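Local coordinates for NADH:ubiquinone oxidoreductase, Na translocating, F subunit (Porphyromonas gingivalis, PDB 2R6H), which binds flavin-adenine dinucleotide and belongs to the ferredoxin reductase-like flavoproteins, which pair a flavin-binding beta-barrel domain with a nucleotide-binding domain, at residues A[10-16]-A[27-32]; A[43-49]-A[85-91]; A[157-161]-A[246-250]. All blocks are in the same frame, centred on the assembly; numbering follows the deposited sequence.

Contact 1: residues A[10-16]-A[27-32]; sequences WECEVLS and FVVKLP
Residues 10-16 are extended except at Leu15 and run antiparallel to the strand 27-30, the axes approaching to 4.4 Å at 137°; Leu31 and Pro32 continue as loop. Glu13 faces Lys30 as a hydrogen-bonded pair (CA-CA 5.2 Å) and Val14 faces Val29 as a non-hydrogen-bonded pair (CA-CA 4.3 Å). The register then slips by one residue, so that Ser16 and Val28 form a hydrogen-bonded pair (CA-CA 5.0 Å).

Main-chain hydrogen bonds fix this register: Glu13 N to Lys30 O 3.1 Å, Lys30 N to Glu13 O 2.7 Å, and Val28 N to Ser16 O 2.8 Å. The carbonyl Val28 O receives two donors, Leu15 N at 2.7 Å and Ser16 N at 3.3 Å. This is a classic beta bulge, with Leu15 helix-like (phi/psi -81/-52) and Ser16 extended again. It sits in the hairpin formed by strands 9-19 and 24-30, within the antiparallel sheet of the flavin-binding domain.

Apolar contacts line the face bearing Val14 and Val29. Cys12 CB lies 3.9 Å from Val29 CB, and Val14 CG1 lies 3.5 Å from Phe27 CE1; strand 140-147 adds Val141 and Met143 against Val29. Compact Cys12, Val14 and Val29 suit the flat strand-to-strand layer; larger Phe27 and Leu31 fill in around them. Trp10 (chi1 m) offers one ring face to Leu31 CD2, a CH-pi contact 3.6 Å from the five-membered ring centroid, while Cys12 SG touches Leu31 CD1 at 3.6 Å.

On the other face Glu13 and Lys30 are partly exposed, so charged ends can reach solvent; Glu13 OE2 lies 4.1 Å from Lys30 NZ, beyond a salt bridge.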
loop_
_atom_site.group_PDB
_atom_site.type_symbol
_atom_site.label_atom_id
_atom_site.label_comp_id
_atom_site.label_asym_id
_atom_site.label_seq_id
_atom_site.Cartn_x
_atom_site.Cartn_y
_atom_site.Cartn_z
ATOM N N TRP A 10 -21.136 0.373 -7.622
ATOM C CA TRP A 10 -21.648 1.712 -7.307
ATOM C C TRP A 10 -20.954 2.774 -8.119
ATOM O O TRP A 10 -19.865 2.554 -8.627
ATOM C CB TRP A 10 -21.407 2.064 -5.840
ATOM C CG TRP A 10 -22.000 1.110 -4.880
ATOM C CD1 TRP A 10 -23.244 1.169 -4.322
ATOM C CD2 TRP A 10 -21.382 -0.056 -4.340
ATOM N NE1 TRP A 10 -23.434 0.112 -3.472
ATOM C CE2 TRP A 10 -22.298 -0.660 -3.471
ATOM C CE3 TRP A 10 -20.122 -0.646 -4.518
ATOM C CZ2 TRP A 10 -22.018 -1.825 -2.774
ATOM C CZ3 TRP A 10 -19.841 -1.807 -3.827
ATOM C CH2 TRP A 10 -20.785 -2.384 -2.964
ATOM N N GLU A 11 -21.579 3.938 -8.226
ATOM C CA GLU A 11 -20.843 5.099 -8.680
ATOM C C GLU A 11 -20.554 5.961 -7.462
ATOM O O GLU A 11 -21.443 6.278 -6.679
ATOM C CB GLU A 11 -21.572 5.858 -9.794
ATOM C CG GLU A 11 -22.124 7.223 -9.421
ATOM C CD GLU A 11 -23.649 7.259 -9.418
ATOM O OE1 GLU A 11 -24.209 8.137 -10.117
ATOM O OE2 GLU A 11 -24.283 6.414 -8.731
ATOM N N CYS A 12 -19.288 6.307 -7.286
ATOM C CA CYS A 12 -18.861 6.969 -6.070
ATOM C C CYS A 12 -18.346 8.369 -6.342
ATOM O O CYS A 12 -17.806 8.650 -7.410
ATOM C CB CYS A 12 -17.770 6.147 -5.395
ATOM S SG CYS A 12 -18.180 4.408 -5.198
ATOM N N GLU A 13 -18.526 9.240 -5.358
ATOM C CA GLU A 13 -17.932 10.560 -5.391
ATOM C C GLU A 13 -16.558 10.566 -4.713
ATOM O O GLU A 13 -16.375 10.019 -3.620
ATOM C CB GLU A 13 -18.847 11.580 -4.718
ATOM C CG GLU A 13 -18.418 13.018 -4.956
ATOM C CD GLU A 13 -18.680 13.913 -3.763
ATOM O OE1 GLU A 13 -17.813 14.762 -3.446
ATOM O OE2 GLU A 13 -19.752 13.758 -3.138
ATOM N N VAL A 14 -15.590 11.193 -5.374
ATOM C CA VAL A 14 -14.255 11.349 -4.811
ATOM C C VAL A 14 -14.231 12.434 -3.739
ATOM O O VAL A 14 -14.483 13.605 -4.023
ATOM C CB VAL A 14 -13.219 11.692 -5.898
ATOM C CG1 VAL A 14 -11.818 11.711 -5.309
ATOM C CG2 VAL A 14 -13.309 10.699 -7.048
ATOM N N LEU A 15 -13.927 12.036 -2.508
ATOM C CA LEU A 15 -13.780 12.985 -1.411
ATOM C C LEU A 15 -12.405 13.642 -1.430
ATOM O O LEU A 15 -12.292 14.868 -1.402
ATOM C CB LEU A 15 -14.012 12.289 -0.067
ATOM C CG LEU A 15 -15.410 11.711 0.164
ATOM C CD1 LEU A 15 -15.507 11.076 1.543
ATOM C CD2 LEU A 15 -16.473 12.785 -0.012
ATOM N N SER A 16 -11.362 12.821 -1.476
ATOM C CA SER A 16 -9.999 13.301 -1.280
ATOM C C SER A 16 -9.012 12.526 -2.147
ATOM O O SER A 16 -8.937 11.300 -2.077
ATOM C CB SER A 16 -9.600 13.195 0.193
ATOM O OG SER A 16 -8.357 13.831 0.432
ATOM N N PHE A 27 -6.468 7.896 -2.075
ATOM C CA PHE A 27 -7.639 8.111 -2.912
ATOM C C PHE A 27 -8.899 7.673 -2.170
ATOM O O PHE A 27 -9.106 6.493 -1.935
ATOM C CB PHE A 27 -7.455 7.330 -4.207
ATOM C CG PHE A 27 -8.584 7.462 -5.167
ATOM C CD1 PHE A 27 -9.044 8.716 -5.546
ATOM C CD2 PHE A 27 -9.168 6.337 -5.719
ATOM C CE1 PHE A 27 -10.076 8.843 -6.434
ATOM C CE2 PHE A 27 -10.199 6.457 -6.610
ATOM C CZ PHE A 27 -10.658 7.717 -6.971
ATOM N N VAL A 28 -9.728 8.638 -1.797
ATOM C CA VAL A 28 -10.842 8.395 -0.894
ATOM C C VAL A 28 -12.196 8.663 -1.571
ATOM O O VAL A 28 -12.504 9.801 -1.953
ATOM C CB VAL A 28 -10.708 9.277 0.367
ATOM C CG1 VAL A 28 -11.866 9.046 1.311
ATOM C CG2 VAL A 28 -9.375 9.012 1.065
ATOM N N VAL A 29 -13.005 7.618 -1.713
ATOM C CA VAL A 29 -14.281 7.737 -2.415
ATOM C C VAL A 29 -15.462 7.418 -1.497
ATOM O O VAL A 29 -15.314 6.656 -0.539
ATOM C CB VAL A 29 -14.323 6.823 -3.672
ATOM C CG1 VAL A 29 -13.269 7.266 -4.703
ATOM C CG2 VAL A 29 -14.129 5.359 -3.276
ATOM N N LYS A 30 -16.627 7.997 -1.787
ATOM C CA LYS A 30 -17.817 7.772 -0.963
ATOM C C LYS A 30 -18.947 7.113 -1.753
ATOM O O LYS A 30 -19.211 7.489 -2.897
ATOM C CB LYS A 30 -18.306 9.095 -0.350
ATOM C CG LYS A 30 -19.441 8.957 0.662
ATOM C CD LYS A 30 -20.034 10.318 1.034
ATOM C CE LYS A 30 -20.691 10.974 -0.184
ATOM N NZ LYS A 30 -21.560 12.144 0.154
ATOM N N LEU A 31 -19.618 6.136 -1.149
ATOM C CA LEU A 31 -20.735 5.470 -1.822
ATOM C C LEU A 31 -21.984 6.323 -1.740
ATOM O O LEU A 31 -22.049 7.232 -0.906
ATOM C CB LEU A 31 -20.971 4.061 -1.265
ATOM C CG LEU A 31 -20.140 2.971 -1.965
ATOM C CD1 LEU A 31 -18.660 3.265 -1.834
ATOM C CD2 LEU A 31 -20.442 1.585 -1.443
ATOM N N PRO A 32 -22.966 6.066 -2.626
ATOM C CA PRO A 32 -24.252 6.784 -2.598
ATOM C C PRO A 32 -24.849 6.724 -1.195
ATOM O O PRO A 32 -24.586 5.742 -0.497
ATOM C CB PRO A 32 -25.127 5.973 -3.558
ATOM C CG PRO A 32 -24.171 5.346 -4.509
ATOM C CD PRO A 32 -22.898 5.086 -3.727
#

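Contact 2: residues A[43-49]-A[85-91]. With FAD (flavin-adenine dinucleotide), chain H.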
loop_
_atom_site.group_PDB
_atom_site.type_symbol
_atom_site.label_atom_id
_atom_site.label_comp_id
_atom_site.label_asym_id
_atom_site.label_seq_id
_atom_site.Cartn_x
_atom_site.Cartn_y
_atom_site.Cartn_z
ATOM N N SER A 43 -9.488 -7.481 1.371
ATOM C CA SER A 43 -10.144 -7.651 0.074
ATOM C C SER A 43 -9.906 -6.415 -0.777
ATOM O O SER A 43 -9.495 -5.365 -0.265
ATOM C CB SER A 43 -11.648 -7.889 0.229
ATOM O OG SER A 43 -11.962 -9.274 0.300
ATOM N N TYR A 44 -10.157 -6.533 -2.076
ATOM C CA TYR A 44 -9.926 -5.401 -2.965
ATOM C C TYR A 44 -11.151 -5.066 -3.772
ATOM O O TYR A 44 -12.080 -5.862 -3.867
ATOM C CB TYR A 44 -8.758 -5.667 -3.912
ATOM C CG TYR A 44 -8.969 -6.822 -4.866
ATOM C CD1 TYR A 44 -9.448 -6.617 -6.155
ATOM C CD2 TYR A 44 -8.672 -8.115 -4.483
ATOM C CE1 TYR A 44 -9.632 -7.675 -7.035
ATOM C CE2 TYR A 44 -8.849 -9.179 -5.356
ATOM C CZ TYR A 44 -9.331 -8.958 -6.629
ATOM O OH TYR A 44 -9.506 -10.030 -7.477
ATOM N N ALA A 45 -11.141 -3.874 -4.351
ATOM C CA ALA A 45 -12.228 -3.421 -5.208
ATOM C C ALA A 45 -11.708 -3.174 -6.620
ATOM O O ALA A 45 -10.516 -3.334 -6.887
ATOM C CB ALA A 45 -12.856 -2.162 -4.639
ATOM N N GLN A 46 -12.590 -2.781 -7.528
ATOM C CA GLN A 46 -12.163 -2.537 -8.892
ATOM C C GLN A 46 -12.710 -1.246 -9.440
ATOM O O GLN A 46 -13.910 -0.988 -9.334
ATOM C CB GLN A 46 -12.619 -3.666 -9.780
ATOM C CG GLN A 46 -12.242 -4.988 -9.253
ATOM C CD GLN A 46 -12.261 -6.012 -10.332
ATOM O OE1 GLN A 46 -13.269 -6.178 -11.020
ATOM N NE2 GLN A 46 -11.139 -6.704 -10.512
ATOM N N ILE A 47 -11.832 -0.451 -10.045
ATOM C CA ILE A 47 -12.236 0.800 -10.663
ATOM C C ILE A 47 -12.429 0.613 -12.151
ATOM O O ILE A 47 -11.651 -0.083 -12.797
ATOM C CB ILE A 47 -11.179 1.904 -10.485
ATOM C CG1 ILE A 47 -10.654 1.932 -9.055
ATOM C CG2 ILE A 47 -11.769 3.261 -10.858
ATOM C CD1 ILE A 47 -11.726 2.157 -8.029
ATOM N N LYS A 48 -13.476 1.230 -12.691
ATOM C CA LYS A 48 -13.604 1.332 -14.132
ATOM C C LYS A 48 -12.776 2.516 -14.575
ATOM O O LYS A 48 -12.982 3.638 -14.122
ATOM C CB LYS A 48 -15.063 1.489 -14.580
ATOM C CG LYS A 48 -15.749 0.159 -14.898
ATOM C CD LYS A 48 -17.016 0.320 -15.744
ATOM C CE LYS A 48 -17.777 -1.011 -15.854
ATOM N NZ LYS A 48 -19.041 -0.891 -16.650
ATOM N N ILE A 49 -11.804 2.246 -15.430
ATOM C CA ILE A 49 -11.035 3.281 -16.078
ATOM C C ILE A 49 -11.558 3.423 -17.514
ATOM O O ILE A 49 -11.535 2.454 -18.288
ATOM C CB ILE A 49 -9.552 2.908 -16.115
ATOM C CG1 ILE A 49 -8.882 3.252 -14.791
ATOM C CG2 ILE A 49 -8.868 3.682 -17.179
ATOM C CD1 ILE A 49 -9.095 2.229 -13.743
ATOM N N THR A 85 -11.365 -0.222 -19.332
ATOM C CA THR A 85 -10.757 -1.317 -18.579
ATOM C C THR A 85 -11.056 -1.249 -17.086
ATOM O O THR A 85 -11.688 -0.322 -16.603
ATOM C CB THR A 85 -9.226 -1.378 -18.786
ATOM O OG1 THR A 85 -8.724 -2.629 -18.292
ATOM C CG2 THR A 85 -8.537 -0.222 -18.070
ATOM N N VAL A 86 -10.588 -2.248 -16.360
ATOM C CA VAL A 86 -10.913 -2.388 -14.956
ATOM C C VAL A 86 -9.625 -2.682 -14.179
ATOM O O VAL A 86 -8.726 -3.353 -14.687
ATOM C CB VAL A 86 -11.979 -3.518 -14.769
ATOM C CG1 VAL A 86 -12.365 -3.691 -13.308
ATOM C CG2 VAL A 86 -13.212 -3.212 -15.589
ATOM N N ARG A 87 -9.506 -2.179 -12.960
ATOM C CA ARG A 87 -8.261 -2.383 -12.231
ATOM C C ARG A 87 -8.468 -2.593 -10.743
ATOM O O ARG A 87 -9.410 -2.057 -10.149
ATOM C CB ARG A 87 -7.291 -1.226 -12.464
ATOM C CG ARG A 87 -5.861 -1.598 -12.181
ATOM C CD ARG A 87 -5.367 -2.675 -13.130
ATOM N NE ARG A 87 -4.754 -2.111 -14.332
ATOM C CZ ARG A 87 -5.285 -2.158 -15.552
ATOM N NH1 ARG A 87 -4.646 -1.604 -16.579
ATOM N NH2 ARG A 87 -6.452 -2.757 -15.757
ATOM N N ALA A 88 -7.564 -3.364 -10.145
ATOM C CA ALA A 88 -7.700 -3.769 -8.748
ATOM C C ALA A 88 -7.020 -2.818 -7.747
ATOM O O ALA A 88 -5.844 -2.473 -7.904
ATOM C CB ALA A 88 -7.175 -5.191 -8.567
ATOM N N TYR A 89 -7.761 -2.406 -6.719
ATOM C CA TYR A 89 -7.163 -1.671 -5.609
ATOM C C TYR A 89 -7.686 -2.172 -4.260
ATOM O O TYR A 89 -8.891 -2.386 -4.093
ATOM C CB TYR A 89 -7.313 -0.148 -5.796
ATOM C CG TYR A 89 -6.574 0.316 -7.030
ATOM C CD1 TYR A 89 -5.204 0.506 -7.006
ATOM C CD2 TYR A 89 -7.237 0.507 -8.230
ATOM C CE1 TYR A 89 -4.512 0.891 -8.141
ATOM C CE2 TYR A 89 -6.562 0.896 -9.366
ATOM C CZ TYR A 89 -5.195 1.084 -9.322
ATOM O OH TYR A 89 -4.515 1.465 -10.462
ATOM N N SER A 90 -6.757 -2.385 -3.322
ATOM C CA SER A 90 -7.062 -2.950 -2.011
ATOM C C SER A 90 -7.672 -1.908 -1.088
ATOM O O SER A 90 -7.228 -0.767 -1.095
ATOM C CB SER A 90 -5.780 -3.477 -1.367
ATOM O OG SER A 90 -5.355 -4.682 -1.968
HETATM N N MSE A 91 -8.673 -2.287 -0.288
HETATM C CA MSE A 91 -9.227 -1.382 0.734
HETATM C C MSE A 91 -8.260 -1.175 1.879
HETATM O O MSE A 91 -7.707 -2.126 2.420
HETATM C CB MSE A 91 -10.531 -1.904 1.327
HETATM C CG MSE A 91 -11.782 -1.438 0.630
HETATM SE SE MSE A 91 -12.165 -2.507 -0.947
HETATM C CE MSE A 91 -12.547 -4.211 -0.080
HETATM P PA FAD H . -0.451 -0.537 -16.338
HETATM O O1A FAD H . -1.072 -1.878 -15.964
HETATM O O2A FAD H . -0.975 0.057 -17.649
HETATM O O5B FAD H . 1.169 -0.657 -16.406
HETATM C C5B FAD H . 1.919 -0.956 -15.239
HETATM C C4B FAD H . 3.379 -0.563 -15.433
HETATM O O4B FAD H . 3.927 -1.275 -16.526
HETATM C C3B FAD H . 3.538 0.919 -15.735
HETATM O O3B FAD H . 4.533 1.444 -14.891
HETATM C C2B FAD H . 4.008 0.994 -17.172
HETATM O O2B FAD H . 4.968 2.016 -17.320
HETATM C C1B FAD H . 4.625 -0.385 -17.386
HETATM N N9A FAD H . 4.616 -0.850 -18.803
HETATM C C8A FAD H . 3.564 -0.867 -19.694
HETATM N N7A FAD H . 4.000 -1.380 -20.873
HETATM C C5A FAD H . 5.320 -1.695 -20.753
HETATM C C6A FAD H . 6.261 -2.244 -21.636
HETATM N N6A FAD H . 5.940 -2.486 -22.908
HETATM N N1A FAD H . 7.566 -2.456 -21.211
HETATM C C2A FAD H . 7.943 -2.127 -19.917
HETATM N N3A FAD H . 7.010 -1.584 -19.045
HETATM C C4A FAD H . 5.720 -1.369 -19.454
HETATM N N1 FAD H . -1.973 -1.157 -6.651
HETATM C C2 FAD H . -2.022 -0.099 -5.782
HETATM O O2 FAD H . -1.393 0.911 -6.066
HETATM N N3 FAD H . -2.769 -0.190 -4.616
HETATM C C4 FAD H . -3.483 -1.345 -4.307
HETATM O O4 FAD H . -4.170 -1.479 -3.280
HETATM C C4X FAD H . -3.426 -2.404 -5.196
HETATM N N5 FAD H . -4.130 -3.550 -4.900
HETATM C C5X FAD H . -4.063 -4.612 -5.781
HETATM C C6 FAD H . -4.765 -5.771 -5.469
HETATM C C7 FAD H . -4.736 -6.863 -6.329
HETATM C C7M FAD H . -5.516 -8.095 -5.956
HETATM C C8 FAD H . -3.989 -6.782 -7.506
HETATM C C8M FAD H . -3.933 -7.942 -8.445
HETATM C C9 FAD H . -3.286 -5.621 -7.808
HETATM C C9A FAD H . -3.316 -4.528 -6.954
HETATM N N10 FAD H . -2.614 -3.369 -7.246
HETATM C C10 FAD H . -2.668 -2.313 -6.366
HETATM C "C1'" FAD H . -1.960 -3.132 -8.574
HETATM C "C2'" FAD H . -2.941 -2.384 -9.461
HETATM O "O2'" FAD H . -4.079 -3.186 -9.658
HETATM C "C3'" FAD H . -2.347 -2.031 -10.820
HETATM O "O3'" FAD H . -1.614 -3.110 -11.353
HETATM C "C4'" FAD H . -1.483 -0.791 -10.691
HETATM O "O4'" FAD H . -2.356 0.275 -10.427
HETATM C "C5'" FAD H . -0.745 -0.491 -11.983
HETATM O "O5'" FAD H . -1.648 -0.652 -13.052
HETATM P P FAD H . -1.840 0.533 -14.123
HETATM O O1P FAD H . -3.090 0.305 -14.939
HETATM O O2P FAD H . -1.842 1.866 -13.421
HETATM O O3P FAD H . -0.549 0.438 -15.053
#
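One strand here does two jobs with its backbone: 85-90 pairs with 44-49 along one edge and grips FAD along the other. The pairing is regular and antiparallel. Hydrogen bonds run both ways at Ala45-Tyr89, Ile47-Arg87 and Ile49-Thr85. The shortest of them joins Ala45 N to Tyr89 O at 2.7 Å. The longest joins Arg87 N to Ile47 O at 3.0 Å. Ala88 and Ser90 belong to the non-hydrogen-bonded pairs, so their polar main-chain groups turn outward. Ser90 N donates to FAD O4 at 2.7 Å, and Ala88 O accepts from FAD O2' at 2.6 Å.

Side chains complete the grip. Arg87, long and cationic, brings NE and NH1 each to 3.0 Å from FAD O1P, while its NH2 is held by Val86 O at 2.6 Å. Tyr89 OH lies a very short 2.5 Å from FAD O4' and also bonds Ser128; Tyr89 CD2 touches Ile47 CG1 at 3.8 Å. Small Ala88 makes room for Tyr44, with its CB 3.6 Å from Tyr44 CD1. The Tyr44 ring carries the flavin methyl C7M over one face, 3.5 Å from CD2.

Arg87-Ala88-Tyr89-Ser90 matches the RxYS flavin-binding motif of the ferredoxin reductase family.

Contact 3: residues A[157-161]-A[246-250]; sequences AEMLY and YLKDH
The carboxylate of Glu158 bridges two side chains of 246-250. Tyr246 OH donates to Glu158 OE2 at 2.3 Å, a very short bond whose exact length is uncertain at 2.95 Å resolution, and His250 NE2 donates weakly to Glu158 OE1 at 3.1 Å. Glu158 is fully extended (chi1 and chi2 both t), which lets it span a backbone gap of 11.7 Å between its CA and that of His250. Tyr246 and His250 also take chi1 t and reach back toward the strand. Lys187 closes the cluster, with a salt bridge to Glu158 and a hydrogen bond to Tyr246.

Helix 238-247 ends here, followed by a type I turn from Leu247 to His250 closed by His250 N to Leu247 O at 2.6 Å; the turn swings the imidazole to the phenol's side. Next to the polar group, Leu160, two residues along the strand, sets its CD1 3.8 Å from both Tyr246 CD2, at the ring edge, and Leu247 CD2. This joins helix 238-247 to the middle strand, 158-164, of the parallel sheet in the NAD-binding domain, a Rossmann-like alpha/beta fold.

With Lys187 and two further donors around it, Glu158 is probably charged, its negative charge neutralised by the lysine.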
loop_
_atom_site.group_PDB
_atom_site.type_symbol
_atom_site.label_atom_id
_atom_site.label_comp_id
_atom_site.label_asym_id
_atom_site.label_seq_id
_atom_site.Cartn_x
_atom_site.Cartn_y
_atom_site.Cartn_z
ATOM N N ALA A 157 -2.081 -17.432 16.927
ATOM C CA ALA A 157 -0.666 -17.337 16.542
ATOM C C ALA A 157 -0.100 -15.917 16.576
ATOM O O ALA A 157 -0.843 -14.943 16.470
ATOM C CB ALA A 157 -0.480 -17.923 15.159
ATOM N N GLU A 158 1.216 -15.787 16.710
ATOM C CA GLU A 158 1.822 -14.471 16.558
ATOM C C GLU A 158 1.691 -14.022 15.113
ATOM O O GLU A 158 1.811 -14.829 14.202
ATOM C CB GLU A 158 3.301 -14.479 16.952
ATOM C CG GLU A 158 3.967 -13.116 16.796
ATOM C CD GLU A 158 5.447 -13.107 17.177
ATOM O OE1 GLU A 158 5.932 -14.096 17.788
ATOM O OE2 GLU A 158 6.118 -12.088 16.866
HETATM N N MSE A 159 1.442 -12.736 14.906
HETATM C CA MSE A 159 1.423 -12.192 13.565
HETATM C C MSE A 159 2.604 -11.252 13.356
HETATM O O MSE A 159 2.948 -10.453 14.233
HETATM C CB MSE A 159 0.125 -11.439 13.310
HETATM C CG MSE A 159 -1.107 -12.064 13.946
HETATM SE SE MSE A 159 -2.805 -11.378 13.215
HETATM C CE MSE A 159 -3.804 -11.153 14.893
ATOM N N LEU A 160 3.222 -11.363 12.186
ATOM C CA LEU A 160 4.249 -10.426 11.754
ATOM C C LEU A 160 3.882 -9.870 10.385
ATOM O O LEU A 160 3.864 -10.609 9.400
ATOM C CB LEU A 160 5.606 -11.118 11.681
ATOM C CG LEU A 160 6.854 -10.234 11.760
ATOM C CD1 LEU A 160 8.063 -11.057 12.196
ATOM C CD2 LEU A 160 7.111 -9.546 10.429
ATOM N N TYR A 161 3.578 -8.574 10.329
ATOM C CA TYR A 161 3.224 -7.903 9.078
ATOM C C TYR A 161 4.441 -7.264 8.425
ATOM O O TYR A 161 5.235 -6.602 9.087
ATOM C CB TYR A 161 2.155 -6.840 9.329
ATOM C CG TYR A 161 0.768 -7.408 9.466
ATOM C CD1 TYR A 161 0.307 -7.890 10.682
ATOM C CD2 TYR A 161 -0.080 -7.474 8.369
ATOM C CE1 TYR A 161 -0.959 -8.419 10.795
ATOM C CE2 TYR A 161 -1.348 -7.999 8.474
ATOM C CZ TYR A 161 -1.785 -8.469 9.687
ATOM O OH TYR A 161 -3.055 -8.990 9.778
ATOM N N TYR A 246 14.698 -8.996 15.182
ATOM C CA TYR A 246 13.609 -9.715 15.831
ATOM C C TYR A 246 13.762 -11.222 15.660
ATOM O O TYR A 246 13.840 -11.964 16.640
ATOM C CB TYR A 246 12.259 -9.257 15.276
ATOM C CG TYR A 246 11.069 -9.779 16.049
ATOM C CD1 TYR A 246 10.960 -9.571 17.418
ATOM C CD2 TYR A 246 10.055 -10.481 15.411
ATOM C CE1 TYR A 246 9.874 -10.046 18.129
ATOM C CE2 TYR A 246 8.966 -10.960 16.114
ATOM C CZ TYR A 246 8.880 -10.740 17.471
ATOM O OH TYR A 246 7.798 -11.215 18.175
ATOM N N LEU A 247 13.805 -11.669 14.409
ATOM C CA LEU A 247 13.697 -13.089 14.099
ATOM C C LEU A 247 14.919 -13.856 14.593
ATOM O O LEU A 247 14.795 -14.826 15.341
ATOM C CB LEU A 247 13.519 -13.297 12.593
ATOM C CG LEU A 247 12.135 -12.981 12.024
ATOM C CD1 LEU A 247 11.909 -13.723 10.715
ATOM C CD2 LEU A 247 11.048 -13.322 13.032
ATOM N N LYS A 248 16.099 -13.414 14.170
ATOM C CA LYS A 248 17.343 -14.082 14.537
ATOM C C LYS A 248 17.291 -14.594 15.972
ATOM O O LYS A 248 17.580 -15.761 16.236
ATOM C CB LYS A 248 18.531 -13.136 14.358
ATOM C CG LYS A 248 19.887 -13.807 14.509
ATOM C CD LYS A 248 21.020 -12.825 14.255
ATOM C CE LYS A 248 22.307 -13.286 14.920
ATOM N NZ LYS A 248 23.371 -13.586 13.921
ATOM N N ASP A 249 16.921 -13.714 16.897
ATOM C CA ASP A 249 16.897 -14.056 18.316
ATOM C C ASP A 249 15.577 -14.656 18.808
ATOM O O ASP A 249 15.398 -14.860 20.003
ATOM C CB ASP A 249 17.253 -12.825 19.161
ATOM C CG ASP A 249 18.684 -12.342 18.931
ATOM O OD1 ASP A 249 19.526 -13.151 18.478
ATOM O OD2 ASP A 249 18.965 -11.156 19.209
ATOM N N HIS A 250 14.654 -14.942 17.901
ATOM C CA HIS A 250 13.328 -15.417 18.293
ATOM C C HIS A 250 13.350 -16.910 18.536
ATOM O O HIS A 250 14.031 -17.652 17.831
ATOM C CB HIS A 250 12.302 -15.077 17.219
ATOM C CG HIS A 250 10.879 -15.275 17.644
ATOM N ND1 HIS A 250 10.191 -16.445 17.415
ATOM C CD2 HIS A 250 10.008 -14.440 18.259
ATOM C CE1 HIS A 250 8.960 -16.327 17.878
ATOM N NE2 HIS A 250 8.823 -15.121 18.396
#

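Overall arrangement
Along the chain the contacts come in series, contact 1 first and contact 3 last. Contacts 1 and 2 belong to one antiparallel sheet: strands 9-19 and 24-30 carry the first, strands 44-49 and 85-90 the second, and strand 140-147 lies between 9-19 and 44-49. Their centres are 13 Å apart, with nearest atoms about 5 Å from each other and no touch. Contact 3 lies across the chain's centre, its centre 37 Å from that of contact 1 and 32 Å from that of contact 2. The two sheets belong to two domains: the antiparallel one carries FAD at contact 2, and the parallel one, with contact 3, forms the probable nucleotide-binding domain.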